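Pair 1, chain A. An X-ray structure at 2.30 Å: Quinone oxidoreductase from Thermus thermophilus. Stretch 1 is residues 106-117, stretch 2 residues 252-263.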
# COMPACT_ATOMS: atom_id res chain seq x y z
N ALA A 106 5.56 5.10 5.07
CA ALA A 106 5.27 3.76 4.58
C ALA A 106 3.98 3.19 5.15
O ALA A 106 3.66 2.02 4.93
CB ALA A 106 6.43 2.83 4.92
N PHE A 107 3.23 4.02 5.87
CA PHE A 107 2.00 3.56 6.50
C PHE A 107 0.64 3.74 5.81
O PHE A 107 -0.07 2.76 5.57
CB PHE A 107 1.92 4.14 7.92
CG PHE A 107 0.56 4.02 8.56
CD1 PHE A 107 -0.32 5.09 8.57
CD2 PHE A 107 0.16 2.82 9.15
CE1 PHE A 107 -1.59 4.97 9.14
CE2 PHE A 107 -1.10 2.69 9.72
CZ PHE A 107 -1.98 3.77 9.72
N PRO A 108 0.24 4.98 5.49
CA PRO A 108 -1.06 5.27 4.86
C PRO A 108 -1.61 4.30 3.82
O PRO A 108 -2.58 3.58 4.07
CB PRO A 108 -0.87 6.68 4.30
CG PRO A 108 0.09 7.29 5.26
CD PRO A 108 1.10 6.18 5.47
N VAL A 109 -1.03 4.30 2.63
CA VAL A 109 -1.52 3.44 1.57
C VAL A 109 -1.53 1.94 1.88
O VAL A 109 -2.57 1.30 1.76
CB VAL A 109 -0.72 3.66 0.27
CG1 VAL A 109 -1.21 2.70 -0.81
CG2 VAL A 109 -0.88 5.10 -0.18
N SER A 110 -0.40 1.40 2.30
CA SER A 110 -0.29 -0.03 2.58
C SER A 110 -1.25 -0.55 3.65
O SER A 110 -2.00 -1.49 3.42
CB SER A 110 1.15 -0.39 2.99
OG SER A 110 2.08 0.07 2.02
N PHE A 111 -1.22 0.08 4.82
CA PHE A 111 -2.08 -0.37 5.91
C PHE A 111 -3.56 -0.13 5.70
O PHE A 111 -4.39 -0.96 6.10
CB PHE A 111 -1.59 0.25 7.22
CG PHE A 111 -0.28 -0.33 7.68
CD1 PHE A 111 -0.24 -1.28 8.69
CD2 PHE A 111 0.90 -0.00 7.02
CE1 PHE A 111 0.95 -1.91 9.03
CE2 PHE A 111 2.10 -0.62 7.35
CZ PHE A 111 2.13 -1.57 8.36
N LEU A 112 -3.91 0.99 5.09
CA LEU A 112 -5.31 1.27 4.82
C LEU A 112 -5.82 0.27 3.79
O LEU A 112 -6.94 -0.24 3.89
CB LEU A 112 -5.49 2.70 4.31
CG LEU A 112 -5.52 3.74 5.44
CD1 LEU A 112 -5.57 5.16 4.88
CD2 LEU A 112 -6.75 3.46 6.32
N THR A 113 -4.98 -0.03 2.80
CA THR A 113 -5.33 -0.99 1.76
C THR A 113 -5.53 -2.39 2.33
O THR A 113 -6.51 -3.06 2.00
CB THR A 113 -4.23 -1.07 0.68
OG1 THR A 113 -4.19 0.16 -0.06
CG2 THR A 113 -4.51 -2.23 -0.27
N ALA A 114 -4.61 -2.82 3.18
CA ALA A 114 -4.69 -4.15 3.77
C ALA A 114 -5.92 -4.29 4.67
O ALA A 114 -6.66 -5.26 4.56
CB ALA A 114 -3.42 -4.46 4.57
N TYR A 115 -6.11 -3.33 5.56
CA TYR A 115 -7.24 -3.39 6.48
C TYR A 115 -8.58 -3.30 5.76
O TYR A 115 -9.47 -4.12 5.99
CB TYR A 115 -7.14 -2.27 7.52
CG TYR A 115 -8.32 -2.23 8.47
CD1 TYR A 115 -9.45 -1.47 8.17
CD2 TYR A 115 -8.32 -2.99 9.64
CE1 TYR A 115 -10.56 -1.48 9.02
CE2 TYR A 115 -9.43 -3.01 10.49
CZ TYR A 115 -10.54 -2.25 10.17
OH TYR A 115 -11.64 -2.27 10.99
N LEU A 116 -8.73 -2.30 4.89
CA LEU A 116 -9.99 -2.15 4.17
C LEU A 116 -10.27 -3.32 3.24
O LEU A 116 -11.43 -3.66 2.97
CB LEU A 116 -10.01 -0.83 3.39
CG LEU A 116 -10.12 0.41 4.29
CD1 LEU A 116 -9.87 1.68 3.50
CD2 LEU A 116 -11.51 0.44 4.94
N ALA A 117 -9.21 -3.95 2.74
CA ALA A 117 -9.38 -5.10 1.86
C ALA A 117 -9.90 -6.28 2.68
O ALA A 117 -10.86 -6.94 2.30
CB ALA A 117 -8.05 -5.45 1.19
N ALA A 252 -17.13 7.27 7.31
CA ALA A 252 -17.42 6.16 8.20
C ALA A 252 -16.37 5.05 8.12
O ALA A 252 -15.87 4.59 9.15
CB ALA A 252 -18.80 5.59 7.89
N LEU A 253 -16.06 4.61 6.90
CA LEU A 253 -15.06 3.56 6.69
C LEU A 253 -13.72 3.98 7.27
O LEU A 253 -13.14 3.27 8.08
CB LEU A 253 -14.87 3.26 5.21
CG LEU A 253 -15.75 2.22 4.52
CD1 LEU A 253 -15.12 1.88 3.17
CD2 LEU A 253 -15.86 0.96 5.37
N VAL A 254 -13.23 5.13 6.82
CA VAL A 254 -11.96 5.65 7.28
C VAL A 254 -11.86 5.70 8.80
O VAL A 254 -10.95 5.11 9.38
CB VAL A 254 -11.71 7.07 6.73
CG1 VAL A 254 -10.46 7.66 7.35
CG2 VAL A 254 -11.58 7.00 5.22
N GLU A 255 -12.79 6.39 9.44
CA GLU A 255 -12.80 6.50 10.89
C GLU A 255 -12.65 5.13 11.54
O GLU A 255 -11.86 4.95 12.47
CB GLU A 255 -14.08 7.18 11.36
N GLU A 256 -13.41 4.16 11.05
CA GLU A 256 -13.38 2.80 11.57
C GLU A 256 -11.98 2.20 11.41
O GLU A 256 -11.41 1.65 12.35
CB GLU A 256 -14.40 1.94 10.82
CG GLU A 256 -15.04 0.81 11.62
CD GLU A 256 -14.04 -0.10 12.28
OE1 GLU A 256 -13.39 0.33 13.26
OE2 GLU A 256 -13.90 -1.26 11.83
N ALA A 257 -11.43 2.30 10.20
CA ALA A 257 -10.11 1.77 9.93
C ALA A 257 -9.06 2.43 10.81
O ALA A 257 -8.22 1.76 11.40
CB ALA A 257 -9.75 1.97 8.46
N LEU A 258 -9.10 3.76 10.90
CA LEU A 258 -8.12 4.46 11.72
C LEU A 258 -8.30 4.14 13.19
O LEU A 258 -7.34 4.12 13.95
CB LEU A 258 -8.19 5.97 11.47
CG LEU A 258 -7.83 6.37 10.03
CD1 LEU A 258 -7.73 7.89 9.94
CD2 LEU A 258 -6.51 5.72 9.62
N GLY A 259 -9.54 3.88 13.58
CA GLY A 259 -9.80 3.56 14.97
C GLY A 259 -9.15 2.24 15.33
O GLY A 259 -8.90 1.95 16.51
N PHE A 260 -8.85 1.44 14.32
CA PHE A 260 -8.22 0.15 14.56
C PHE A 260 -6.72 0.18 14.32
O PHE A 260 -5.96 -0.42 15.07
CB PHE A 260 -8.86 -0.90 13.65
CG PHE A 260 -8.22 -2.26 13.74
CD1 PHE A 260 -7.10 -2.56 12.97
CD2 PHE A 260 -8.73 -3.23 14.58
CE1 PHE A 260 -6.50 -3.80 13.04
CE2 PHE A 260 -8.13 -4.49 14.66
CZ PHE A 260 -7.01 -4.77 13.88
N LEU A 261 -6.31 0.90 13.29
CA LEU A 261 -4.90 1.00 12.93
C LEU A 261 -4.04 1.95 13.78
O LEU A 261 -2.96 1.58 14.22
CB LEU A 261 -4.78 1.41 11.46
CG LEU A 261 -5.36 0.42 10.43
CD1 LEU A 261 -5.38 1.08 9.05
CD2 LEU A 261 -4.53 -0.85 10.40
N LEU A 262 -4.53 3.17 14.01
CA LEU A 262 -3.77 4.16 14.79
C LEU A 262 -3.31 3.73 16.18
O LEU A 262 -2.15 3.90 16.54
CB LEU A 262 -4.55 5.47 14.89
CG LEU A 262 -4.70 6.23 13.58
CD1 LEU A 262 -5.33 7.59 13.86
CD2 LEU A 262 -3.33 6.40 12.93
N PRO A 263 -4.22 3.17 17.00
CA PRO A 263 -3.75 2.77 18.33
C PRO A 263 -2.66 1.70 18.25
O PRO A 263 -1.98 1.42 19.24
CB PRO A 263 -5.02 2.23 19.00
CG PRO A 263 -6.12 3.05 18.34
CD PRO A 263 -5.68 3.04 16.88

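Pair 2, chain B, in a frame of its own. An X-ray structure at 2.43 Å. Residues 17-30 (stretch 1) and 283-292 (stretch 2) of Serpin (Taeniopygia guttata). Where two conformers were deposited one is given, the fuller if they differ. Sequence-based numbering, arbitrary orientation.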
# COMPACT_ATOMS: atom_id res chain seq x y z
N ASP B 17 5.79 -1.85 11.10
CA ASP B 17 6.14 -0.56 11.76
C ASP B 17 6.18 0.57 10.78
O ASP B 17 5.57 1.61 11.00
CB ASP B 17 7.47 -0.64 12.51
CG ASP B 17 7.43 -1.59 13.72
OD1 ASP B 17 6.35 -1.83 14.33
OD2 ASP B 17 8.52 -2.07 14.10
N PHE B 18 6.89 0.37 9.68
CA PHE B 18 7.04 1.44 8.69
C PHE B 18 5.64 1.80 8.17
O PHE B 18 5.29 2.99 8.08
CB PHE B 18 8.03 1.07 7.51
CG PHE B 18 7.94 2.02 6.34
CD1 PHE B 18 8.50 3.31 6.42
CD2 PHE B 18 7.19 1.70 5.22
CE1 PHE B 18 8.34 4.24 5.38
CE2 PHE B 18 7.02 2.61 4.17
CZ PHE B 18 7.60 3.89 4.24
N ALA B 19 4.85 0.76 7.84
CA ALA B 19 3.54 0.93 7.25
C ALA B 19 2.71 1.84 8.12
O ALA B 19 2.08 2.79 7.60
CB ALA B 19 2.82 -0.41 7.08
N PHE B 20 2.69 1.57 9.43
CA PHE B 20 1.89 2.41 10.30
C PHE B 20 2.48 3.78 10.74
O PHE B 20 1.70 4.75 10.88
CB PHE B 20 1.23 1.59 11.42
CG PHE B 20 0.33 0.51 10.87
CD1 PHE B 20 -0.89 0.85 10.27
CD2 PHE B 20 0.75 -0.81 10.84
CE1 PHE B 20 -1.69 -0.13 9.69
CE2 PHE B 20 -0.05 -1.80 10.26
CZ PHE B 20 -1.27 -1.46 9.68
N GLN B 21 3.81 3.92 10.88
CA GLN B 21 4.33 5.31 11.06
C GLN B 21 3.99 6.17 9.88
O GLN B 21 3.63 7.35 10.04
CB GLN B 21 5.83 5.41 11.25
CG GLN B 21 6.35 4.60 12.40
CD GLN B 21 7.83 4.38 12.27
OE1 GLN B 21 8.57 5.29 11.81
NE2 GLN B 21 8.29 3.16 12.68
N PHE B 22 4.10 5.59 8.69
CA PHE B 22 3.83 6.35 7.50
C PHE B 22 2.40 6.84 7.59
O PHE B 22 2.17 8.06 7.36
CB PHE B 22 4.06 5.51 6.24
CG PHE B 22 3.96 6.31 4.98
CD1 PHE B 22 2.74 6.56 4.38
CD2 PHE B 22 5.13 6.80 4.35
CE1 PHE B 22 2.66 7.31 3.20
CE2 PHE B 22 5.05 7.53 3.16
CZ PHE B 22 3.82 7.81 2.60
N PHE B 23 1.47 5.91 7.90
CA PHE B 23 0.04 6.20 8.08
C PHE B 23 -0.23 7.33 9.10
O PHE B 23 -1.00 8.26 8.76
CB PHE B 23 -0.73 4.95 8.54
CG PHE B 23 -2.22 5.15 8.58
CD1 PHE B 23 -2.94 5.48 7.43
CD2 PHE B 23 -2.91 5.07 9.78
CE1 PHE B 23 -4.33 5.65 7.43
CE2 PHE B 23 -4.31 5.27 9.79
CZ PHE B 23 -5.02 5.55 8.61
N ARG B 24 0.39 7.24 10.30
CA ARG B 24 0.26 8.29 11.34
C ARG B 24 0.65 9.65 10.81
O ARG B 24 -0.12 10.59 10.97
CB ARG B 24 0.93 7.92 12.70
CG ARG B 24 0.32 6.62 13.29
CD ARG B 24 0.65 6.31 14.73
NE ARG B 24 2.04 5.92 14.97
CZ ARG B 24 2.59 4.73 14.68
NH1 ARG B 24 1.89 3.76 14.10
NH2 ARG B 24 3.87 4.50 14.97
N GLU B 25 1.79 9.72 10.11
CA GLU B 25 2.33 10.94 9.47
C GLU B 25 1.42 11.55 8.45
O GLU B 25 1.15 12.75 8.50
CB GLU B 25 3.69 10.69 8.80
CG GLU B 25 4.91 10.65 9.72
CD GLU B 25 5.13 11.94 10.56
OE1 GLU B 25 4.60 13.06 10.24
OE2 GLU B 25 5.88 11.79 11.55
N VAL B 26 0.94 10.73 7.53
CA VAL B 26 0.15 11.22 6.41
C VAL B 26 -1.25 11.73 6.83
O VAL B 26 -1.76 12.67 6.24
CB VAL B 26 0.13 10.20 5.23
CG1 VAL B 26 -0.68 8.94 5.56
CG2 VAL B 26 -0.33 10.85 3.93
N THR B 27 -1.83 11.11 7.86
CA THR B 27 -3.16 11.53 8.37
C THR B 27 -3.10 12.88 9.14
O THR B 27 -4.05 13.66 9.08
CB THR B 27 -3.88 10.43 9.20
OG1 THR B 27 -3.01 9.96 10.24
CG2 THR B 27 -4.26 9.27 8.30
N GLN B 28 -1.98 13.14 9.83
CA GLN B 28 -1.64 14.52 10.25
C GLN B 28 -1.57 15.57 9.12
O GLN B 28 -2.37 16.50 9.14
CB GLN B 28 -0.35 14.54 11.00
CG GLN B 28 -0.46 13.84 12.31
CD GLN B 28 0.83 14.03 13.05
OE1 GLN B 28 1.67 13.13 13.09
NE2 GLN B 28 1.03 15.24 13.59
N GLU B 29 -0.67 15.43 8.15
CA GLU B 29 -0.61 16.40 7.07
C GLU B 29 -1.90 16.54 6.22
O GLU B 29 -2.00 17.47 5.41
CB GLU B 29 0.69 16.28 6.23
CG GLU B 29 0.70 15.28 5.06
CD GLU B 29 2.10 14.71 4.68
OE1 GLU B 29 2.94 14.39 5.57
OE2 GLU B 29 2.36 14.55 3.46
N ALA B 30 -2.89 15.64 6.40
CA ALA B 30 -4.18 15.68 5.61
C ALA B 30 -5.40 15.05 6.35
O ALA B 30 -5.91 13.99 5.92
CB ALA B 30 -4.02 15.07 4.19
N GLU B 283 3.44 12.66 -3.85
CA GLU B 283 4.86 12.89 -3.80
C GLU B 283 5.20 12.76 -2.32
O GLU B 283 4.73 13.54 -1.52
CB GLU B 283 5.23 14.25 -4.44
CG GLU B 283 6.70 14.43 -4.89
CD GLU B 283 7.72 14.37 -3.75
OE1 GLU B 283 7.49 14.96 -2.67
OE2 GLU B 283 8.78 13.72 -3.91
N ILE B 284 6.01 11.76 -1.95
CA ILE B 284 6.15 11.30 -0.55
C ILE B 284 7.43 11.71 0.19
O ILE B 284 7.69 11.22 1.31
CB ILE B 284 5.92 9.77 -0.43
CG1 ILE B 284 6.85 8.98 -1.37
CG2 ILE B 284 4.45 9.39 -0.67
CD1 ILE B 284 6.94 7.49 -1.01
N SER B 285 8.22 12.60 -0.42
CA SER B 285 9.45 13.16 0.15
C SER B 285 9.33 13.70 1.56
O SER B 285 10.10 13.27 2.42
CB SER B 285 9.97 14.28 -0.73
OG SER B 285 10.56 13.74 -1.88
N ASN B 286 8.39 14.64 1.81
CA ASN B 286 8.27 15.28 3.14
C ASN B 286 8.08 14.25 4.19
O ASN B 286 8.68 14.34 5.28
CB ASN B 286 7.01 16.14 3.28
CG ASN B 286 6.91 17.22 2.27
OD1 ASN B 286 7.85 17.50 1.52
ND2 ASN B 286 5.74 17.84 2.24
N THR B 287 7.18 13.29 3.85
CA THR B 287 6.71 12.28 4.77
C THR B 287 7.92 11.47 5.14
O THR B 287 8.18 11.28 6.33
CB THR B 287 5.62 11.40 4.13
OG1 THR B 287 4.61 12.22 3.53
CG2 THR B 287 5.01 10.49 5.16
N LEU B 288 8.71 11.07 4.14
CA LEU B 288 9.91 10.29 4.42
C LEU B 288 10.99 11.13 5.10
O LEU B 288 11.73 10.59 5.93
CB LEU B 288 10.42 9.58 3.15
CG LEU B 288 9.37 8.71 2.45
CD1 LEU B 288 9.93 8.33 1.12
CD2 LEU B 288 8.90 7.47 3.22
N ARG B 289 11.10 12.41 4.75
CA ARG B 289 12.02 13.33 5.47
C ARG B 289 11.67 13.32 6.97
O ARG B 289 12.54 13.03 7.81
CB ARG B 289 11.99 14.74 4.91
CG ARG B 289 13.00 15.02 3.82
CD ARG B 289 12.98 16.50 3.41
NE ARG B 289 11.77 16.89 2.65
CZ ARG B 289 11.67 16.99 1.31
NH1 ARG B 289 10.51 17.35 0.75
NH2 ARG B 289 12.73 16.74 0.53
N LYS B 290 10.38 13.54 7.27
CA LYS B 290 9.87 13.48 8.63
C LYS B 290 10.14 12.12 9.25
O LYS B 290 10.27 12.04 10.45
CB LYS B 290 8.38 13.80 8.72
CG LYS B 290 8.09 15.27 8.60
CD LYS B 290 6.68 15.55 8.09
CE LYS B 290 6.55 17.02 7.69
NZ LYS B 290 5.63 17.31 6.54
N MET B 291 10.24 11.05 8.46
CA MET B 291 10.54 9.75 9.08
C MET B 291 12.01 9.46 9.24
O MET B 291 12.40 8.36 9.68
CB MET B 291 9.84 8.63 8.38
CG MET B 291 8.35 8.73 8.61
SD MET B 291 7.52 7.57 7.54
CE MET B 291 8.08 6.03 8.35
N GLY B 292 12.82 10.45 8.88
CA GLY B 292 14.26 10.38 9.06
C GLY B 292 15.05 10.02 7.80
O GLY B 292 16.24 9.66 7.91

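Helix pairs that cross at a steep angle touch over a short patch, and the same backbone frame can be filled in more than one way. Pair 1, from a quinone oxidoreductase, and pair 2, from a serpin, illustrate the point. The helix axes approach to 10.3 Å in pair 1 and 10.1 Å in pair 2, with 106° and 120° between their N-to-C directions. Fourteen central residues superpose with an RMSD of 0.5 Å, and the buried surface is similar, 550 and 531 Å².

The crossing centres on one matched pair of positions. In pair 1 the CA atoms of Tyr A115 and Ala A257 lie 6.8 Å apart; in pair 2 the CA atoms of Glu B25 and Thr B287, their counterparts, lie 6.6 Å apart. Here pair 1 has the large residue on the first helix and the small one on the second. Tyr A115, with chi1 in the t well, enters a hole formed by Glu A256, Ala A257, Phe A260 and Leu A261. The small Ala A257 lets the ring come close, with Tyr A115 CD1 3.5 Å from Ala A257 CB. The phenol oxygen comes close to a carboxylate, with Tyr A115 OH 2.6 Å from Glu A256 OE2. In pair 2, Glu B25 adopts chi1 m instead and packs through its aliphatic part, Glu B25 CB lying 3.9 Å from Thr B287 CG2.

The matched position three residues earlier supplies an aromatic ring to pair 2. Leu A112 corresponds to Phe B22; both start sideways and end nearer the partner helix. Leu A112 CD2 meets Ala A257 CB at 4.0 Å, Leu A258 CD2 at 4.0 Å and Leu A261 CD1 at 3.9 Å. The larger Phe B22 offers a face to Thr B287, whose CG2 sits 3.9 Å from the centroid of the Phe B22 ring in a CH-pi contact. Its edge receives Leu B288, the match of Leu A258, with Phe B22 CE2 3.9 Å from Leu B288 CD2.

Across the crossing, Leu A261 matches Met B291, and each has more area covered by the first stretch than any other residue of its second stretch. Both point toward the first helix with chi1 m. The branched Leu A261 places CD1 4.1 Å from Tyr A115 CB and 3.7 Å from Phe A111 O. The linear Met B291 instead extends past Phe B22 to bring its CE 3.4 Å from Phe B18 CD1 and 3.6 Å from Gln B21 OE1. Gln B21 occupies the position of Phe A111, whose ring leads away from the partner helix.

A looser match sets Phe A107 CZ, 4.1 Å from Leu A261 CB, against Phe B18 CE1, 3.9 Å from Leu B288 CD2. Phe A260 matches Lys B290: Tyr A115 CE2 lies over one face of the Phe A260 ring, 3.4 Å from Phe A260 CD1, whereas Lys B290 CD is 3.9 Å from Glu B25 OE1. Thus one frame accepts a tyrosine knob beside alanine, or a phenylalanine beneath threonine and a long methionine.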